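Local coordinates for UDP-L-Rhamnose Synthase (Acanthamoeba polyphaga mimivirus, PDB 7JID), which probably makes UDP-L-rhamnose as an NADP-dependent oxidoreductase of the Rossmann-fold RmlD family, binding a UDP-linked deoxysugar beside the cofactor, at residues Y182-S187 / E242-E247; I188-T193 / R257-L262. All coordinates share one frame; numbering follows the deposited sequence.

Interaction 1. Residues Y182-S187 / E242-E247. With AWU ([[(2~{R},3~{S},4~{R},5~{R})-5-[2,4-bis(oxidanylidene)pyrimidin-1-yl]-3,4-bis(oxidanyl)oxolan-2-yl]methoxy-oxidanyl-phosphoryl] [(2~{R},3~{R},4~{R},5~{R},6~{S})-6-methyl-3,4,5-tris(oxidanyl)oxan-2-yl] hydrogen phosphate), chain C; EDO (1,2-ethanediol), chain J; EDO (1,2-ethanediol), chain I.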
loop_
_atom_site.group_PDB
_atom_site.type_symbol
_atom_site.label_atom_id
_atom_site.label_comp_id
_atom_site.label_asym_id
_atom_site.label_seq_id
_atom_site.Cartn_x
_atom_site.Cartn_y
_atom_site.Cartn_z
ATOM N N TYR A 182 -22.243 22.011 7.366
ATOM C CA TYR A 182 -21.984 22.154 5.913
ATOM C C TYR A 182 -23.063 23.056 5.296
ATOM O O TYR A 182 -24.250 22.811 5.520
ATOM C CB TYR A 182 -21.905 20.785 5.221
ATOM C CG TYR A 182 -20.668 19.974 5.530
ATOM C CD1 TYR A 182 -19.459 20.564 5.863
ATOM C CD2 TYR A 182 -20.698 18.585 5.468
ATOM C CE1 TYR A 182 -18.331 19.808 6.162
ATOM C CE2 TYR A 182 -19.589 17.821 5.793
ATOM C CZ TYR A 182 -18.383 18.421 6.111
ATOM O OH TYR A 182 -17.241 17.696 6.409
ATOM N N SER A 183 -22.628 24.099 4.586
ATOM C CA SER A 183 -23.484 25.072 3.852
ATOM C C SER A 183 -24.417 24.346 2.888
ATOM O O SER A 183 -25.576 24.771 2.770
ATOM C CB SER A 183 -22.647 26.082 3.107
ATOM O OG SER A 183 -21.897 26.870 4.030
ATOM N N ARG A 184 -23.919 23.335 2.175
ATOM C CA ARG A 184 -24.706 22.568 1.192
ATOM C C ARG A 184 -24.540 21.073 1.488
ATOM O O ARG A 184 -23.412 20.666 1.861
ATOM C CB ARG A 184 -24.297 22.905 -0.249
ATOM C CG ARG A 184 -24.559 24.360 -0.620
ATOM C CD ARG A 184 -24.602 24.564 -2.128
ATOM N NE ARG A 184 -23.261 24.441 -2.636
ATOM C CZ ARG A 184 -22.912 24.232 -3.904
ATOM N NH1 ARG A 184 -23.797 24.081 -4.870
ATOM N NH2 ARG A 184 -21.628 24.144 -4.179
ATOM N N ILE A 185 -25.635 20.341 1.301
ATOM C CA ILE A 185 -25.729 18.904 1.671
ATOM C C ILE A 185 -25.912 18.122 0.387
ATOM O O ILE A 185 -26.868 18.379 -0.346
ATOM C CB ILE A 185 -26.902 18.697 2.640
ATOM C CG1 ILE A 185 -26.707 19.492 3.941
ATOM C CG2 ILE A 185 -27.127 17.221 2.885
ATOM C CD1 ILE A 185 -25.503 19.121 4.765
ATOM N N CYS A 186 -25.025 17.149 0.167
ATOM C CA CYS A 186 -25.185 16.149 -0.892
ATOM C C CYS A 186 -25.923 14.968 -0.277
ATOM O O CYS A 186 -25.261 14.176 0.416
ATOM C CB CYS A 186 -23.846 15.776 -1.513
ATOM S SG CYS A 186 -24.043 14.613 -2.857
ATOM N N SER A 187 -27.262 14.919 -0.403
ATOM C CA SER A 187 -28.062 13.880 0.295
ATOM C C SER A 187 -28.079 12.584 -0.521
ATOM O O SER A 187 -28.677 12.510 -1.612
ATOM C CB SER A 187 -29.467 14.338 0.643
ATOM O OG SER A 187 -30.182 13.389 1.426
ATOM N N GLU A 242 -29.584 23.746 2.227
ATOM C CA GLU A 242 -29.521 23.689 0.754
ATOM C C GLU A 242 -28.950 22.335 0.324
ATOM O O GLU A 242 -27.969 21.881 0.940
ATOM C CB GLU A 242 -28.634 24.828 0.255
ATOM C CG GLU A 242 -28.563 24.917 -1.254
ATOM C CD GLU A 242 -27.840 26.159 -1.767
ATOM O OE1 GLU A 242 -27.669 26.259 -2.984
ATOM O OE2 GLU A 242 -27.450 27.024 -0.944
ATOM N N ASN A 243 -29.554 21.717 -0.680
ATOM C CA ASN A 243 -29.035 20.461 -1.274
ATOM C C ASN A 243 -28.136 20.809 -2.450
ATOM O O ASN A 243 -28.311 21.924 -3.056
ATOM C CB ASN A 243 -30.141 19.508 -1.692
ATOM C CG ASN A 243 -30.711 18.767 -0.500
ATOM O OD1 ASN A 243 -31.905 18.853 -0.267
ATOM N ND2 ASN A 243 -29.884 18.057 0.261
ATOM N N MET A 244 -27.176 19.947 -2.713
ATOM C CA MET A 244 -26.361 19.994 -3.941
ATOM C C MET A 244 -26.213 18.582 -4.462
ATOM O O MET A 244 -26.335 17.601 -3.676
ATOM C CB MET A 244 -24.989 20.627 -3.685
ATOM C CG MET A 244 -24.093 19.835 -2.730
ATOM S SD MET A 244 -22.446 20.524 -2.744
ATOM C CE MET A 244 -21.753 19.671 -1.319
ATOM N N SER A 245 -25.883 18.460 -5.734
ATOM C CA SER A 245 -25.700 17.166 -6.425
ATOM C C SER A 245 -24.279 16.629 -6.157
ATOM O O SER A 245 -23.456 17.376 -5.644
ATOM C CB SER A 245 -25.891 17.341 -7.911
ATOM O OG SER A 245 -24.828 18.112 -8.440
ATOM N N ARG A 246 -24.084 15.341 -6.406
ATOM C CA ARG A 246 -22.746 14.662 -6.393
ATOM C C ARG A 246 -21.729 15.446 -7.237
ATOM O O ARG A 246 -20.594 15.612 -6.804
ATOM C CB ARG A 246 -22.959 13.246 -6.938
ATOM C CG ARG A 246 -21.704 12.396 -6.954
ATOM C CD ARG A 246 -21.483 11.728 -5.634
ATOM N NE ARG A 246 -20.375 10.767 -5.759
ATOM C CZ ARG A 246 -20.493 9.457 -5.921
ATOM N NH1 ARG A 246 -21.670 8.861 -6.063
ATOM N NH2 ARG A 246 -19.394 8.730 -5.976
ATOM N N GLU A 247 -22.154 15.920 -8.423
ATOM C CA GLU A 247 -21.297 16.669 -9.389
ATOM C C GLU A 247 -20.943 18.048 -8.811
ATOM O O GLU A 247 -19.767 18.450 -8.894
ATOM C CB GLU A 247 -22.045 16.752 -10.725
ATOM C CG GLU A 247 -22.278 15.407 -11.401
ATOM C CD GLU A 247 -23.319 14.459 -10.784
ATOM O OE1 GLU A 247 -24.361 14.951 -10.210
ATOM O OE2 GLU A 247 -23.043 13.206 -10.786
HETATM P PA AWU C . -16.653 14.409 4.956
HETATM O O1A AWU C . -15.839 14.947 3.841
HETATM O O2A AWU C . -16.936 15.313 6.144
HETATM O O3A AWU C . -16.067 13.123 5.768
HETATM P PB AWU C . -14.990 12.007 5.209
HETATM O O1B AWU C . -15.349 11.380 3.839
HETATM O O2B AWU C . -13.569 12.576 5.416
HETATM O O3B AWU C . -15.305 10.876 6.295
HETATM C "C5'" AWU C . -13.350 7.962 7.205
HETATM O "O5'" AWU C . -13.984 9.226 7.236
HETATM C "C4'" AWU C . -14.395 6.865 7.304
HETATM O "O4'" AWU C . -13.816 5.556 7.103
HETATM C "C3'" AWU C . -15.427 7.090 6.248
HETATM O "O3'" AWU C . -16.521 6.259 6.534
HETATM C "C2'" AWU C . -15.991 8.507 6.251
HETATM C "C1'" AWU C . -14.934 9.520 6.299
HETATM N N1 AWU C . -20.741 16.492 2.526
HETATM C C2 AWU C . -21.752 17.369 2.174
HETATM O O2 AWU C . -22.939 16.983 2.172
HETATM N N3 AWU C . -21.430 18.685 1.968
HETATM C C4 AWU C . -20.141 19.117 1.951
HETATM O O4 AWU C . -19.930 20.373 1.774
HETATM C C5 AWU C . -19.125 18.236 2.326
HETATM C C6 AWU C . -19.418 16.889 2.510
HETATM C C1C AWU C . -21.045 15.055 2.781
HETATM C C2C AWU C . -20.172 14.028 2.058
HETATM C C3C AWU C . -20.235 12.823 3.030
HETATM C C4C AWU C . -20.347 13.516 4.350
HETATM C C5C AWU C . -19.102 13.482 5.210
HETATM C "C6'" AWU C . -12.401 7.979 8.403
HETATM O "O2'" AWU C . -16.694 8.686 7.463
HETATM O O2C AWU C . -20.765 13.727 0.820
HETATM O O3C AWU C . -21.437 12.095 2.854
HETATM O O4C AWU C . -20.623 14.891 4.120
HETATM O O5C AWU C . -18.012 13.914 4.364
HETATM C C1 EDO J . -26.989 13.024 -5.840
HETATM O O1 EDO J . -26.477 13.834 -6.876
HETATM C C2 EDO J . -27.350 13.749 -4.569
HETATM O O2 EDO J . -28.561 14.478 -4.572
HETATM C C1 EDO I . -26.907 22.007 7.287
HETATM O O1 EDO I . -26.621 22.979 6.294
HETATM C C2 EDO I . -27.922 22.518 8.259
HETATM O O2 EDO I . -27.330 23.179 9.373
HETATM O O HOH W 1 -26.993 23.655 -4.575
HETATM O O HOH W 2 -28.551 16.345 -2.431
#
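One face of the Arg184 guanidinium rests on Met244, whose SD lies 3.8 Å from the guanidinium plane and over its centre; a water sits at the edge, in that plane. The ring of Tyr182 is used differently: its face lies against the uracil of the UDP-sugar, C5 being 3.5 Å above the ring plane and offset toward the rim, while a phosphate oxygen, O2A, sits at the hydroxyl edge. Behind both groups runs a small two-stranded parallel sheet, 184-185 beside 242-243, separate from the six-stranded Rossmann sheet. It illustrates how the two edges of one strand can do different work. On one edge, Ile185 N donates to Glu242 O (2.8 Å) and Met244 N to Ile185 O (2.9 Å). The same Ile185 O also accepts from Asn243 ND2 at 3.1 Å, and the two donors approach from opposite faces of the carbonyl plane; Asn225 OD1 takes a further bond from this ND2. The other edge reads the base. Uracil N3 donates to Arg184 O (2.8 Å, 170° at the hydrogen), and Cys186 N donates to uracil O2 (2.9 Å), pairing much as a neighbouring strand would. Met244 CG stands between the backbone N and the carbonyl carbon (chi1 64°), and the extended chain beyond crosses the arginine at about a right angle. Its CE meets the uracil from the face opposite Tyr182, so the base is held between a ring and a methyl group. Arg184 and Glu242 lie side by side, pointing the same way, yet their charged atoms do not touch. The water at the guanidinium edge joins them instead, accepting from Arg184 NH1 and donating to Glu242 OE1 and to Asn243 O, the last at 2.7 Å.

Interaction 2. Residues I188-T193 / R257-L262. With AWU ([[(2~{R},3~{S},4~{R},5~{R})-5-[2,4-bis(oxidanylidene)pyrimidin-1-yl]-3,4-bis(oxidanyl)oxolan-2-yl]methoxy-oxidanyl-phosphoryl] [(2~{R},3~{R},4~{R},5~{R},6~{S})-6-methyl-3,4,5-tris(oxidanyl)oxan-2-yl] hydrogen phosphate), chain C.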
loop_
_atom_site.group_PDB
_atom_site.type_symbol
_atom_site.label_atom_id
_atom_site.label_comp_id
_atom_site.label_asym_id
_atom_site.label_seq_id
_atom_site.Cartn_x
_atom_site.Cartn_y
_atom_site.Cartn_z
ATOM N N ILE A 188 -27.548 11.509 0.041
ATOM C CA ILE A 188 -27.510 10.192 -0.642
ATOM C C ILE A 188 -27.717 9.114 0.424
ATOM O O ILE A 188 -27.050 9.146 1.451
ATOM C CB ILE A 188 -26.178 9.979 -1.408
ATOM C CG1 ILE A 188 -25.935 11.025 -2.522
ATOM C CG2 ILE A 188 -26.125 8.567 -1.978
ATOM C CD1 ILE A 188 -24.566 10.943 -3.176
ATOM N N PRO A 189 -28.607 8.118 0.195
ATOM C CA PRO A 189 -28.784 7.009 1.147
ATOM C C PRO A 189 -27.462 6.250 1.329
ATOM O O PRO A 189 -26.818 5.882 0.352
ATOM C CB PRO A 189 -29.890 6.145 0.533
ATOM C CG PRO A 189 -30.642 7.115 -0.354
ATOM C CD PRO A 189 -29.571 8.012 -0.912
ATOM N N ASN A 190 -27.155 5.890 2.568
ATOM C CA ASN A 190 -25.859 5.271 2.888
ATOM C C ASN A 190 -25.953 4.389 4.127
ATOM O O ASN A 190 -26.820 4.658 5.008
ATOM C CB ASN A 190 -24.856 6.366 3.225
ATOM C CG ASN A 190 -24.056 6.808 2.031
ATOM O OD1 ASN A 190 -23.130 6.107 1.621
ATOM N ND2 ASN A 190 -24.397 7.995 1.493
ATOM N N SER A 191 -25.098 3.382 4.171
ATOM C CA SER A 191 -24.824 2.580 5.372
ATOM C C SER A 191 -23.950 3.403 6.301
ATOM O O SER A 191 -22.864 3.865 5.858
ATOM C CB SER A 191 -24.217 1.284 5.047
ATOM O OG SER A 191 -25.131 0.406 4.400
ATOM N N MET A 192 -24.338 3.488 7.563
ATOM C CA MET A 192 -23.607 4.280 8.577
ATOM C C MET A 192 -23.529 3.497 9.883
ATOM O O MET A 192 -24.305 2.609 10.064
ATOM C CB MET A 192 -24.235 5.655 8.831
ATOM C CG MET A 192 -24.734 6.329 7.586
ATOM S SD MET A 192 -25.069 8.078 7.906
ATOM C CE MET A 192 -25.606 8.628 6.260
ATOM N N THR A 193 -22.611 3.905 10.743
ATOM C CA THR A 193 -22.272 3.227 12.016
ATOM C C THR A 193 -22.587 4.158 13.175
ATOM O O THR A 193 -21.938 5.196 13.285
ATOM C CB THR A 193 -20.790 2.861 12.054
ATOM O OG1 THR A 193 -20.472 1.992 10.965
ATOM C CG2 THR A 193 -20.417 2.106 13.314
ATOM N N ARG A 257 -16.504 11.044 -2.815
ATOM C CA ARG A 257 -16.936 10.363 -1.560
ATOM C C ARG A 257 -17.650 9.062 -1.931
ATOM O O ARG A 257 -18.369 8.957 -2.948
ATOM C CB ARG A 257 -17.793 11.244 -0.654
ATOM C CG ARG A 257 -17.132 12.501 -0.110
ATOM C CD ARG A 257 -15.937 12.186 0.736
ATOM N NE ARG A 257 -15.408 13.351 1.424
ATOM C CZ ARG A 257 -14.401 14.099 1.000
ATOM N NH1 ARG A 257 -13.817 13.876 -0.163
ATOM N NH2 ARG A 257 -13.976 15.075 1.786
ATOM N N SER A 258 -17.386 8.040 -1.126
ATOM C CA SER A 258 -17.989 6.701 -1.254
ATOM C C SER A 258 -19.472 6.769 -0.835
ATOM O O SER A 258 -19.784 7.366 0.218
ATOM C CB SER A 258 -17.278 5.762 -0.340
ATOM O OG SER A 258 -17.905 4.499 -0.285
ATOM N N ASN A 259 -20.344 6.162 -1.617
ATOM C CA ASN A 259 -21.787 6.040 -1.280
ATOM C C ASN A 259 -22.192 4.602 -1.534
ATOM O O ASN A 259 -22.057 4.179 -2.703
ATOM C CB ASN A 259 -22.657 6.995 -2.109
ATOM C CG ASN A 259 -22.379 8.428 -1.749
ATOM O OD1 ASN A 259 -22.862 8.933 -0.760
ATOM N ND2 ASN A 259 -21.570 9.098 -2.565
ATOM N N ASN A 260 -22.739 3.889 -0.546
ATOM C CA ASN A 260 -23.052 2.456 -0.749
ATOM C C ASN A 260 -24.044 1.981 0.321
ATOM O O ASN A 260 -24.244 2.663 1.329
ATOM C CB ASN A 260 -21.769 1.638 -0.823
ATOM C CG ASN A 260 -21.054 1.534 0.512
ATOM O OD1 ASN A 260 -21.673 1.136 1.483
ATOM N ND2 ASN A 260 -19.768 1.837 0.488
ATOM N N LEU A 261 -24.584 0.807 0.058
ATOM C CA LEU A 261 -25.151 -0.131 1.052
ATOM C C LEU A 261 -24.163 -1.251 1.301
ATOM O O LEU A 261 -23.715 -1.886 0.298
ATOM C CB LEU A 261 -26.447 -0.731 0.501
ATOM C CG LEU A 261 -27.059 -1.895 1.289
ATOM C CD1 LEU A 261 -27.545 -1.438 2.650
ATOM C CD2 LEU A 261 -28.207 -2.544 0.510
ATOM N N LEU A 262 -23.891 -1.530 2.568
ATOM C CA LEU A 262 -23.224 -2.784 2.981
ATOM C C LEU A 262 -24.278 -3.806 3.378
ATOM O O LEU A 262 -25.209 -3.478 4.117
ATOM C CB LEU A 262 -22.261 -2.545 4.147
ATOM C CG LEU A 262 -21.161 -1.511 3.927
ATOM C CD1 LEU A 262 -20.414 -1.340 5.267
ATOM C CD2 LEU A 262 -20.270 -1.859 2.756
HETATM P PA AWU C . -16.653 14.409 4.956
HETATM O O1A AWU C . -15.839 14.947 3.841
HETATM O O2A AWU C . -16.936 15.313 6.144
HETATM O O3A AWU C . -16.067 13.123 5.768
HETATM P PB AWU C . -14.990 12.007 5.209
HETATM O O1B AWU C . -15.349 11.380 3.839
HETATM O O2B AWU C . -13.569 12.576 5.416
HETATM O O3B AWU C . -15.305 10.876 6.295
HETATM C "C5'" AWU C . -13.350 7.962 7.205
HETATM O "O5'" AWU C . -13.984 9.226 7.236
HETATM C "C4'" AWU C . -14.395 6.865 7.304
HETATM O "O4'" AWU C . -13.816 5.556 7.103
HETATM C "C3'" AWU C . -15.427 7.090 6.248
HETATM O "O3'" AWU C . -16.521 6.259 6.534
HETATM C "C2'" AWU C . -15.991 8.507 6.251
HETATM C "C1'" AWU C . -14.934 9.520 6.299
HETATM N N1 AWU C . -20.741 16.492 2.526
HETATM C C2 AWU C . -21.752 17.369 2.174
HETATM O O2 AWU C . -22.939 16.983 2.172
HETATM N N3 AWU C . -21.430 18.685 1.968
HETATM C C4 AWU C . -20.141 19.117 1.951
HETATM O O4 AWU C . -19.930 20.373 1.774
HETATM C C5 AWU C . -19.125 18.236 2.326
HETATM C C6 AWU C . -19.418 16.889 2.510
HETATM C C1C AWU C . -21.045 15.055 2.781
HETATM C C2C AWU C . -20.172 14.028 2.058
HETATM C C3C AWU C . -20.235 12.823 3.030
HETATM C C4C AWU C . -20.347 13.516 4.350
HETATM C C5C AWU C . -19.102 13.482 5.210
HETATM C "C6'" AWU C . -12.401 7.979 8.403
HETATM O "O2'" AWU C . -16.694 8.686 7.463
HETATM O O2C AWU C . -20.765 13.727 0.820
HETATM O O3C AWU C . -21.437 12.095 2.854
HETATM O O4C AWU C . -20.623 14.891 4.120
HETATM O O5C AWU C . -18.012 13.914 4.364
#
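Ile188 spreads across the carboxamide of Asn259, CG2 lying 3.5 Å from Asn259 OD1 and CD1 3.6 Å from Asn259 ND2, with the two side chains crossing at about a right angle. Around this overlap two irregular loops of the Rossmann-fold reductase run together, one leading from strand 184-185 to helix 195-207 and the other from helix 246-252 to helix 265-270. The principle at work is that side chains can supply the bonds a regular ladder would otherwise provide: of the four hydrogen bonds across the contact, a single one, Ser191 N to Asn260 O at 3.1 Å, is backbone to backbone. Asn190 contributes two. Its ND2 donates to Asn259 OD1 (2.9 Å, 176° at the hydrogen), lying on a lone pair of that oxygen, although the two amide planes are turned 46° apart. Its OD1 takes the backbone N of Asn260 at 3.1 Å, from above the carbonyl plane, and also accepts from Arg163 NH1. Since ND2 reaches back to Ile188 O as well, both ends of this buried amide are engaged and its rotation is fixed. Farther along, Ser191 OG lies beside its own backbone N, anti to the carbonyl carbon (chi1 -70°), where it accepts from Leu262 N at 2.9 Å and brushes Leu261 CD1. Asn260 turns its amide elsewhere, ND2 donating to the carbonyl oxygens of Gly110 and Phe113. At the start of 257-262 the loop becomes part of the UDP-sugar pocket. Arg257 approaches the phosphate with its guanidinium edge, NH1 making a salt bridge to Asp71 OD1, while NE and NH2 grip one oxygen, O1A, as a fork, the NH2 to O1A distance being 2.8 Å.

How the interactions relate
Both contacts reach the same UDP-sugar, but to different extents. Interaction 1 handles the uracil end; interaction 2, its centre 15 Å away, reaches the diphosphate through Arg257 and otherwise ties together loops closer to the centre of the folded chain (about 12 Å from it, against 22 Å for interaction 1). Their segments alternate along the sequence, 182-187 running directly into 188-193, so the same pair of chain stretches meets twice. Arg246 spans the gap: its CD packs 4.0 Å from Ile188 CD1 and its NH2 3.2 Å from Arg257 O, while salt bridges to Glu114 and Asp256 hold its guanidinium. The bound NADP stays clear of interaction 2, about 12 Å from the Leu262 side chain.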